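Local coordinates for protein acetyltransferase, GNAT family (Streptococcus agalactiae 2603V/R, PDB 2Q7B) that probably transfers an acetyl group to an amino group of a still unidentified substrate, as a member of the GNAT family of N-acetyltransferases, at residues I62-Y65 against Y66-K70. Sequence-based numbering, arbitrary orientation.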
ATOM      1  N   ILE A  62      10.036  -5.675  -4.732  1.00 33.02           N
ATOM      2  CA  ILE A  62      11.086  -4.849  -5.351  1.00 34.42           C
ATOM      3  C   ILE A  62      12.367  -5.623  -5.615  1.00 35.91           C
ATOM      4  O   ILE A  62      12.948  -5.490  -6.691  1.00 33.86           O
ATOM      5  CB  ILE A  62      11.366  -3.561  -4.535  1.00 35.06           C
ATOM      6  CG1 ILE A  62      10.187  -2.595  -4.705  1.00 34.18           C
ATOM      7  CG2 ILE A  62      12.653  -2.901  -4.977  1.00 35.20           C
ATOM      8  CD1 ILE A  62      10.179  -1.429  -3.752  1.00 37.02           C
ATOM      9  N   GLU A  63      12.802  -6.428  -4.641  1.00 36.02           N
ATOM     10  CA  GLU A  63      14.033  -7.197  -4.785  1.00 39.85           C
ATOM     11  C   GLU A  63      13.980  -8.163  -5.975  1.00 37.34           C
ATOM     12  O   GLU A  63      14.893  -8.209  -6.780  1.00 39.20           O
ATOM     13  CB  GLU A  63      14.381  -7.923  -3.474  1.00 38.29           C
ATOM     14  CG  GLU A  63      15.718  -8.664  -3.498  1.00 49.64           C
ATOM     15  CD  GLU A  63      16.088  -9.340  -2.164  1.00 49.26           C
ATOM     16  OE1 GLU A  63      15.385  -9.128  -1.146  1.00 61.60           O
ATOM     17  OE2 GLU A  63      17.100 -10.083  -2.150  1.00 64.66           O
ATOM     18  N   ASN A  64      12.903  -8.913  -6.100  1.00 37.00           N
ATOM     19  CA  ASN A  64      12.785  -9.858  -7.192  1.00 38.27           C
ATOM     20  C   ASN A  64      12.499  -9.230  -8.534  1.00 36.42           C
ATOM     21  O   ASN A  64      12.998  -9.691  -9.536  1.00 37.27           O
ATOM     22  CB  ASN A  64      11.692 -10.880  -6.896  1.00 38.63           C
ATOM     23  CG  ASN A  64      12.080 -11.845  -5.791  1.00 46.26           C
ATOM     24  OD1 ASN A  64      13.193 -11.804  -5.266  1.00 56.38           O
ATOM     25  ND2 ASN A  64      11.160 -12.729  -5.440  1.00 55.07           N
ATOM     26  N   TYR A  65      11.698  -8.170  -8.545  1.00 37.41           N
ATOM     27  CA  TYR A  65      11.258  -7.563  -9.787  1.00 35.76           C
ATOM     28  C   TYR A  65      12.329  -6.660 -10.368  1.00 35.11           C
ATOM     29  O   TYR A  65      12.581  -6.697 -11.558  1.00 32.17           O
ATOM     30  CB  TYR A  65       9.955  -6.817  -9.544  1.00 37.66           C
ATOM     31  CG  TYR A  65       9.252  -6.329 -10.782  1.00 36.33           C
ATOM     32  CD1 TYR A  65       9.610  -5.114 -11.372  1.00 39.47           C
ATOM     33  CD2 TYR A  65       8.193  -7.051 -11.330  1.00 40.17           C
ATOM     34  CE1 TYR A  65       8.960  -4.643 -12.476  1.00 42.73           C
ATOM     35  CE2 TYR A  65       7.545  -6.590 -12.462  1.00 39.02           C
ATOM     36  CZ  TYR A  65       7.933  -5.391 -13.019  1.00 41.90           C
ATOM     37  OH  TYR A  65       7.302  -4.898 -14.128  1.00 51.96           O
ATOM     38  N   TYR A  66      12.956  -5.844  -9.526  1.00 35.20           N
ATOM     39  CA  TYR A  66      13.976  -4.898  -9.985  1.00 33.76           C
ATOM     40  C   TYR A  66      15.399  -5.370  -9.730  1.00 34.24           C
ATOM     41  O   TYR A  66      16.162  -5.598 -10.659  1.00 32.10           O
ATOM     42  CB  TYR A  66      13.790  -3.515  -9.308  1.00 33.61           C
ATOM     43  CG  TYR A  66      12.503  -2.828  -9.685  1.00 31.42           C
ATOM     44  CD1 TYR A  66      12.400  -2.113 -10.861  1.00 27.66           C
ATOM     45  CD2 TYR A  66      11.376  -2.939  -8.892  1.00 32.36           C
ATOM     46  CE1 TYR A  66      11.210  -1.485 -11.229  1.00 33.72           C
ATOM     47  CE2 TYR A  66      10.189  -2.313  -9.243  1.00 33.35           C
ATOM     48  CZ  TYR A  66      10.116  -1.589 -10.416  1.00 35.82           C
ATOM     49  OH  TYR A  66       8.926  -1.001 -10.765  1.00 39.52           O
ATOM     50  N   GLN A  67      15.722  -5.546  -8.455  1.00 33.66           N
ATOM     51  CA  GLN A  67      17.097  -5.754  -8.026  1.00 33.64           C
ATOM     52  C   GLN A  67      17.763  -7.054  -8.449  1.00 33.13           C
ATOM     53  O   GLN A  67      18.937  -7.044  -8.775  1.00 33.03           O
ATOM     54  CB  GLN A  67      17.196  -5.524  -6.515  1.00 32.50           C
ATOM     55  CG  GLN A  67      16.815  -4.089  -6.135  1.00 32.08           C
ATOM     56  CD  GLN A  67      16.720  -3.873  -4.639  1.00 35.01           C
ATOM     57  OE1 GLN A  67      16.253  -4.750  -3.905  1.00 37.20           O
ATOM     58  NE2 GLN A  67      17.135  -2.694  -4.181  1.00 31.66           N
ATOM     59  N   ASN A  68      17.019  -8.156  -8.458  1.00 34.88           N
ATOM     60  CA  ASN A  68      17.557  -9.442  -8.869  1.00 35.70           C
ATOM     61  C   ASN A  68      17.603  -9.614 -10.380  1.00 35.44           C
ATOM     62  O   ASN A  68      18.144 -10.599 -10.858  1.00 37.15           O
ATOM     63  CB  ASN A  68      16.772 -10.594  -8.228  1.00 36.76           C
ATOM     64  CG  ASN A  68      16.967 -10.668  -6.713  1.00 41.53           C
ATOM     65  OD1 ASN A  68      17.869 -10.036  -6.148  1.00 42.07           O
ATOM     66  ND2 ASN A  68      16.128 -11.456  -6.055  1.00 47.97           N
ATOM     67  N   ARG A  69      17.047  -8.665 -11.129  1.00 34.20           N
ATOM     68  CA  ARG A  69      17.043  -8.742 -12.584  1.00 33.69           C
ATOM     69  C   ARG A  69      17.797  -7.585 -13.222  1.00 32.07           C
ATOM     70  O   ARG A  69      17.351  -7.042 -14.215  1.00 33.73           O
ATOM     71  CB  ARG A  69      15.599  -8.795 -13.092  1.00 34.26           C
ATOM     72  CG  ARG A  69      14.800  -9.972 -12.528  1.00 35.03           C
ATOM     73  CD  ARG A  69      13.514 -10.173 -13.313  1.00 37.96           C
ATOM     74  NE  ARG A  69      12.609  -9.027 -13.204  1.00 45.91           N
ATOM     75  CZ  ARG A  69      11.537  -8.817 -13.979  1.00 49.96           C
ATOM     76  NH1 ARG A  69      11.206  -9.672 -14.941  1.00 54.39           N
ATOM     77  NH2 ARG A  69      10.777  -7.736 -13.798  1.00 42.06           N
ATOM     78  N   LYS A  70      18.940  -7.217 -12.637  1.00 32.53           N
ATOM     79  CA  LYS A  70      19.833  -6.163 -13.152  1.00 32.30           C
ATOM     80  C   LYS A  70      19.214  -4.759 -13.233  1.00 32.77           C
ATOM     81  O   LYS A  70      19.683  -3.885 -13.982  1.00 30.98           O
ATOM     82  CB  LYS A  70      20.427  -6.585 -14.497  1.00 34.41           C
ATOM     83  CG  LYS A  70      21.238  -7.863 -14.406  1.00 35.29           C
ATOM     84  CD  LYS A  70      21.671  -8.335 -15.779  1.00 41.36           C
ATOM     85  CE  LYS A  70      22.355  -9.673 -15.705  1.00 45.41           C
ATOM     86  NZ  LYS A  70      22.500 -10.277 -17.071  1.00 50.07           N
TER
HETATM   87  O   HOH W   1       8.641  -7.169 -16.351  1.00 58.64           O
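The ring of Tyr65 has NH2 of Arg69 over one face and turns an edge toward the face of Tyr66. That NH2 stands above the ring centre, the guanidinium plane steeply inclined to the ring, a cation-pi contact with CZ of Arg69 4.7 Å from the Tyr65 ring centroid. In the T-shaped pair, Tyr65 CD1 sits over the middle of the Tyr66 ring, with the planes at 60°, while Ile62 O lies at the edge of that second ring. A chi1 of -170°, which sets CG opposite the backbone N, swings the Tyr65 ring between Arg69 and Tyr66.

Arginine suits position 69 because its flat head puts a cationic NH2 over an aromatic face and grips a carbonyl at its edge. Held in the guanidinium plane, Tyr65 O accepts from NE of Arg69 at 2.9 Å and from NH2 of Arg69 at 3.1 Å, which fixes the group's rotation; a bend at chi3 (-64°) turns the head back toward Tyr65.

Ile62 O takes the ordinary helical bond from Tyr66 N at 2.9 Å; the wider pi-type turn comes from Gln67 N to Ile62 O, 3.3 Å, and Asn68 N to Glu63 O, 2.7 Å.

Tyr66, a buried ring with a polar tip, hydrogen-bonds through OH to Asp58 OD2 and meets Phe73 edge-to-face. Glutamine suits position 67: its NE2 serves two acceptors, Gln72 OE1 and Tyr25 O. The short helix 62-67 lies on the sheet, Tyr65 and Arg69 touching Leu89 of strand 81-90 and Tyr66 reaching strand 95-103.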